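Local coordinates for protein diacylglycerol kinase (Bacillus anthracis, PDB 3S40) that probably transfers a phosphate group from ATP to diacylglycerol to give phosphatidic acid, as in bacterial diacylglycerol kinases, at residues V128-A133 and G291-I296; C79-A84 and N134-L139. All coordinates share one frame; numbering follows the deposited sequence.

Contact 1. Residues V128-A133 and G291-I296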
loop_
_atom_site.group_PDB
_atom_site.type_symbol
_atom_site.label_atom_id
_atom_site.label_comp_id
_atom_site.label_asym_id
_atom_site.label_seq_id
_atom_site.Cartn_x
_atom_site.Cartn_y
_atom_site.Cartn_z
ATOM N N VAL A 128 -2.102 -10.155 -4.571
ATOM C CA VAL A 128 -2.512 -8.872 -4.034
ATOM C C VAL A 128 -2.867 -7.995 -5.215
ATOM O O VAL A 128 -2.208 -8.055 -6.252
ATOM C CB VAL A 128 -1.364 -8.250 -3.210
ATOM C CG1 VAL A 128 -1.658 -6.809 -2.848
ATOM C CG2 VAL A 128 -1.102 -9.094 -1.959
ATOM N N ASP A 129 -3.940 -7.222 -5.085
ATOM C CA ASP A 129 -4.380 -6.357 -6.179
ATOM C C ASP A 129 -3.579 -5.047 -6.183
ATOM O O ASP A 129 -3.158 -4.569 -5.127
ATOM C CB ASP A 129 -5.888 -6.032 -6.067
ATOM C CG ASP A 129 -6.769 -7.287 -5.890
ATOM O OD1 ASP A 129 -6.350 -8.404 -6.300
ATOM O OD2 ASP A 129 -7.890 -7.144 -5.335
ATOM N N VAL A 130 -3.397 -4.471 -7.368
ATOM C CA VAL A 130 -2.687 -3.208 -7.503
ATOM C C VAL A 130 -3.558 -2.240 -8.274
ATOM O O VAL A 130 -4.052 -2.563 -9.359
ATOM C CB VAL A 130 -1.361 -3.403 -8.268
ATOM C CG1 VAL A 130 -0.727 -2.050 -8.608
ATOM C CG2 VAL A 130 -0.406 -4.314 -7.476
ATOM N N ALA A 131 -3.716 -1.034 -7.740
ATOM C CA ALA A 131 -4.584 -0.045 -8.365
ATOM C C ALA A 131 -3.846 0.761 -9.439
ATOM O O ALA A 131 -2.619 0.887 -9.402
ATOM C CB ALA A 131 -5.181 0.887 -7.294
ATOM N N LYS A 132 -4.613 1.309 -10.383
ATOM C CA LYS A 132 -4.092 2.234 -11.390
ATOM C C LYS A 132 -4.961 3.484 -11.507
ATOM O O LYS A 132 -6.139 3.404 -11.868
ATOM C CB LYS A 132 -4.036 1.567 -12.761
ATOM C CG LYS A 132 -2.646 1.464 -13.345
ATOM C CD LYS A 132 -2.680 1.539 -14.861
ATOM C CE LYS A 132 -1.697 0.563 -15.486
ATOM N NZ LYS A 132 -1.489 0.816 -16.943
ATOM N N ALA A 133 -4.370 4.642 -11.227
ATOM C CA ALA A 133 -5.075 5.912 -11.389
ATOM C C ALA A 133 -4.412 6.751 -12.486
ATOM O O ALA A 133 -3.247 7.113 -12.364
ATOM C CB ALA A 133 -5.102 6.669 -10.066
ATOM N N GLY A 291 -4.812 -9.367 -8.486
ATOM C CA GLY A 291 -3.731 -10.305 -8.269
ATOM C C GLY A 291 -2.462 -9.973 -9.031
ATOM O O GLY A 291 -1.739 -10.869 -9.440
ATOM N N HIS A 292 -2.187 -8.685 -9.188
ATOM C CA HIS A 292 -1.066 -8.210 -10.005
ATOM C C HIS A 292 0.286 -8.535 -9.374
ATOM O O HIS A 292 1.239 -8.840 -10.085
ATOM C CB HIS A 292 -1.198 -6.699 -10.226
ATOM C CG HIS A 292 -0.286 -6.139 -11.269
ATOM N ND1 HIS A 292 -0.380 -6.471 -12.605
ATOM C CD2 HIS A 292 0.733 -5.249 -11.175
ATOM C CE1 HIS A 292 0.535 -5.807 -13.289
ATOM N NE2 HIS A 292 1.223 -5.054 -12.446
ATOM N N PHE A 293 0.371 -8.453 -8.047
ATOM C CA PHE A 293 1.564 -8.887 -7.330
ATOM C C PHE A 293 1.258 -10.163 -6.585
ATOM O O PHE A 293 0.109 -10.434 -6.243
ATOM C CB PHE A 293 2.010 -7.850 -6.284
ATOM C CG PHE A 293 2.662 -6.619 -6.872
ATOM C CD1 PHE A 293 3.245 -6.652 -8.125
ATOM C CD2 PHE A 293 2.712 -5.433 -6.143
ATOM C CE1 PHE A 293 3.867 -5.513 -8.650
ATOM C CE2 PHE A 293 3.319 -4.296 -6.669
ATOM C CZ PHE A 293 3.889 -4.338 -7.928
ATOM N N THR A 294 2.306 -10.933 -6.334
ATOM C CA THR A 294 2.311 -11.936 -5.288
ATOM C C THR A 294 3.208 -11.416 -4.159
ATOM O O THR A 294 4.301 -10.887 -4.408
ATOM C CB THR A 294 2.845 -13.296 -5.797
ATOM O OG1 THR A 294 4.208 -13.146 -6.222
ATOM C CG2 THR A 294 2.005 -13.789 -6.978
HETATM N N MSE A 295 2.763 -11.601 -2.920
HETATM C CA MSE A 295 3.492 -11.092 -1.780
HETATM C C MSE A 295 3.568 -12.098 -0.643
HETATM O O MSE A 295 2.652 -12.894 -0.419
HETATM C CB MSE A 295 2.859 -9.781 -1.307
HETATM C CG MSE A 295 2.701 -8.785 -2.430
HETATM SE SE MSE A 295 2.571 -6.910 -1.906
HETATM C CE MSE A 295 4.285 -6.689 -0.988
ATOM N N ILE A 296 4.680 -12.061 0.071
ATOM C CA ILE A 296 4.829 -12.816 1.301
ATOM C C ILE A 296 3.885 -12.224 2.336
ATOM O O ILE A 296 3.782 -11.007 2.458
ATOM C CB ILE A 296 6.264 -12.718 1.846
ATOM C CG1 ILE A 296 7.235 -13.475 0.936
ATOM C CG2 ILE A 296 6.326 -13.263 3.284
ATOM C CD1 ILE A 296 7.074 -14.994 0.963
#

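Contact 2. Residues C79-A84 and N134-L139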
loop_
_atom_site.group_PDB
_atom_site.type_symbol
_atom_site.label_atom_id
_atom_site.label_comp_id
_atom_site.label_asym_id
_atom_site.label_seq_id
_atom_site.Cartn_x
_atom_site.Cartn_y
_atom_site.Cartn_z
ATOM N N CYS A 79 9.483 0.310 -4.755
ATOM C CA CYS A 79 9.410 -1.042 -5.284
ATOM C C CYS A 79 8.123 -1.275 -6.077
ATOM O O CYS A 79 8.164 -1.826 -7.175
ATOM C CB CYS A 79 9.554 -2.076 -4.155
ATOM S SG CYS A 79 11.216 -2.060 -3.399
ATOM N N THR A 80 6.992 -0.852 -5.515
ATOM C CA THR A 80 5.683 -1.004 -6.179
ATOM C C THR A 80 5.732 -0.406 -7.559
ATOM O O THR A 80 5.385 -1.038 -8.541
ATOM C CB THR A 80 4.594 -0.198 -5.470
ATOM O OG1 THR A 80 4.532 -0.572 -4.098
ATOM C CG2 THR A 80 3.229 -0.423 -6.145
ATOM N N ASN A 81 6.154 0.849 -7.600
ATOM C CA ASN A 81 6.316 1.561 -8.855
ATOM C C ASN A 81 7.360 0.974 -9.767
ATOM O O ASN A 81 7.231 1.043 -10.980
ATOM C CB ASN A 81 6.619 3.023 -8.583
ATOM C CG ASN A 81 5.367 3.825 -8.442
ATOM O OD1 ASN A 81 4.990 4.562 -9.354
ATOM N ND2 ASN A 81 4.672 3.647 -7.318
ATOM N N GLY A 82 8.406 0.406 -9.183
ATOM C CA GLY A 82 9.420 -0.263 -9.967
ATOM C C GLY A 82 8.869 -1.498 -10.646
ATOM O O GLY A 82 9.075 -1.710 -11.831
ATOM N N LEU A 83 8.148 -2.314 -9.898
ATOM C CA LEU A 83 7.714 -3.613 -10.413
ATOM C C LEU A 83 6.425 -3.557 -11.211
ATOM O O LEU A 83 6.276 -4.264 -12.214
ATOM C CB LEU A 83 7.529 -4.591 -9.261
ATOM C CG LEU A 83 8.698 -5.493 -8.856
ATOM C CD1 LEU A 83 9.938 -5.200 -9.669
ATOM C CD2 LEU A 83 8.971 -5.401 -7.362
ATOM N N ALA A 84 5.485 -2.726 -10.766
ATOM C CA ALA A 84 4.128 -2.817 -11.292
ATOM C C ALA A 84 4.045 -2.778 -12.829
ATOM O O ALA A 84 3.295 -3.550 -13.429
ATOM C CB ALA A 84 3.221 -1.761 -10.663
ATOM N N ASN A 134 -5.152 7.053 -13.551
ATOM C CA ASN A 134 -4.581 7.759 -14.698
ATOM C C ASN A 134 -3.209 7.184 -15.044
ATOM O O ASN A 134 -2.229 7.920 -15.127
ATOM C CB ASN A 134 -4.441 9.269 -14.420
ATOM C CG ASN A 134 -5.781 9.999 -14.403
ATOM O OD1 ASN A 134 -6.809 9.442 -14.792
ATOM N ND2 ASN A 134 -5.768 11.267 -13.969
ATOM N N GLY A 135 -3.137 5.868 -15.211
ATOM C CA GLY A 135 -1.878 5.207 -15.530
ATOM C C GLY A 135 -0.755 5.416 -14.526
ATOM O O GLY A 135 0.420 5.500 -14.889
ATOM N N GLN A 136 -1.123 5.512 -13.255
ATOM C CA GLN A 136 -0.172 5.545 -12.154
ATOM C C GLN A 136 -0.586 4.456 -11.150
ATOM O O GLN A 136 -1.774 4.351 -10.800
ATOM C CB GLN A 136 -0.206 6.924 -11.506
ATOM C CG GLN A 136 0.385 6.994 -10.112
ATOM C CD GLN A 136 1.896 6.935 -10.111
ATOM O OE1 GLN A 136 2.567 7.963 -10.203
ATOM N NE2 GLN A 136 2.441 5.728 -10.004
ATOM N N HIS A 137 0.369 3.641 -10.701
ATOM C CA HIS A 137 0.055 2.527 -9.794
ATOM C C HIS A 137 0.107 2.927 -8.330
ATOM O O HIS A 137 1.047 3.600 -7.909
ATOM C CB HIS A 137 1.024 1.349 -9.982
ATOM C CG HIS A 137 0.967 0.728 -11.338
ATOM N ND1 HIS A 137 1.868 1.037 -12.335
ATOM C CD2 HIS A 137 0.121 -0.189 -11.864
ATOM C CE1 HIS A 137 1.577 0.335 -13.417
ATOM N NE2 HIS A 137 0.523 -0.420 -13.156
ATOM N N PHE A 138 -0.882 2.488 -7.551
ATOM C CA PHE A 138 -0.790 2.587 -6.089
ATOM C C PHE A 138 -1.256 1.331 -5.361
ATOM O O PHE A 138 -2.115 0.590 -5.839
ATOM C CB PHE A 138 -1.507 3.827 -5.529
ATOM C CG PHE A 138 -3.000 3.806 -5.693
ATOM C CD1 PHE A 138 -3.821 3.349 -4.666
ATOM C CD2 PHE A 138 -3.585 4.267 -6.862
ATOM C CE1 PHE A 138 -5.208 3.351 -4.811
ATOM C CE2 PHE A 138 -4.962 4.273 -7.015
ATOM C CZ PHE A 138 -5.779 3.808 -5.989
ATOM N N LEU A 139 -0.681 1.119 -4.188
ATOM C CA LEU A 139 -0.931 -0.073 -3.394
ATOM C C LEU A 139 -1.879 0.227 -2.236
ATOM O O LEU A 139 -2.638 -0.641 -1.788
ATOM C CB LEU A 139 0.398 -0.576 -2.844
ATOM C CG LEU A 139 0.629 -2.078 -2.805
ATOM C CD1 LEU A 139 0.109 -2.711 -4.076
ATOM C CD2 LEU A 139 2.117 -2.357 -2.611
#

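Contact 1. Residues V128-A133 and G291-I296
V130 and F293 are brought together by their first torsions. In V130, CG1 stands anti to the backbone N (chi1 171°) and CG2 lies beside that N; in F293, CG also lies beside its own backbone N (chi1 -74°). V130 CG2 thereby sits over one face of the F293 ring as a CH-pi contact, 3.9 Å from the centroid and displaced toward the rim, with CD2 its nearest ring atom. The same methyl packs on H292 CB at 3.7 Å and meets the imidazole at its edge. On the sheet face shared by V128 and F293, V128 CG2 touches CG of selenomethionine M295 at 3.8 Å, and the end of the M295 chain then turns away toward L92 and I94.

The two strands are antiparallel neighbours, with V128 and F293 as a hydrogen-bonded pair: V128 N gives to F293 O at 2.8 Å, and F293 N returns a bond to V128 O at 3.2 Å. Two residues, H292 and F293, lie opposite the single residue V128, which makes a classic beta bulge just after the corner that strand 284-296 turns at G291. G291 has positive phi, and its N donates to D129 OD1 at 2.8 Å on the anti side of the carboxylate, 24° out of its plane.

The second carboxylate oxygen, OD2, accepts from G222 N. Both oxygens of buried D129 are therefore met by main-chain N-H groups, which implies a carboxylate fixed in its rotation and tied to the main chain at G291, just before the bulge, and at G222.

Contact 2. Residues C79-A84 and N134-L139
A84 CB rests on the imidazole of H137 where the C-terminal end of helix 73-83 packs against the second strand of a beta hairpin, the edge strand 136-138 of an antiparallel sheet. The methyl stands 3.4 Å above the ring plane, over its centre, and its shortest approach is also 3.4 Å, to H137 CG. This is a CH-pi contact close to the ring normal (14°). H137 carries CG beside its backbone N (chi1 -63°), and A84 CB points toward the strand to meet the ring.

One helical turn earlier, T80 continues the close packing: its OG1 lies 3.4 Å from L139 CD2, the two side chains crossing obliquely. The hydroxyl is hydrogen-bonded to V76 O within the helix, so it meets the leucine as a packing surface while its polar need is served there. T80, A84 and L139 are all buried.

The other flank is polar and looser. Partly exposed N81 and Q136 reach each other at about a right angle, their amide planes 61° apart, and Q136 NE2 donates to N81 OD1 at 2.9 Å. The donor lies in the carbonyl plane, on a lone pair of OD1. N81 ND2 also makes a weak hydrogen bond back to F77 O in the helix. Beyond this pair the hairpin turn at N134 and G135 is exposed and stands away from the helix. The Q136 chain is bent at chi2, and its NE2 also makes a weak hydrogen bond to H137 O, at 3.3 Å.

In the fold
Contacts 1 and 2 lie with their centres about 9 Å apart and share one antiparallel sheet, in which strand 125-133 runs between strands 284-296 and 136-138. They meet directly: H292 NE2 of contact 1 lies 2.7 Å from A84 O of contact 2, a hydrogen bond, and F293 CZ packs 3.6 Å from A84 N. Within the sheet, A131 N and F138 O join the hairpin strands at 3.0 Å. The two contacts thus join the C-terminal end of helix 73-83 to strands 125-133, 136-138 and 284-296. A GGDGT sequence, which in related kinases belongs to the nucleotide site, lies at the start of that helix, and contact 2 at its other end.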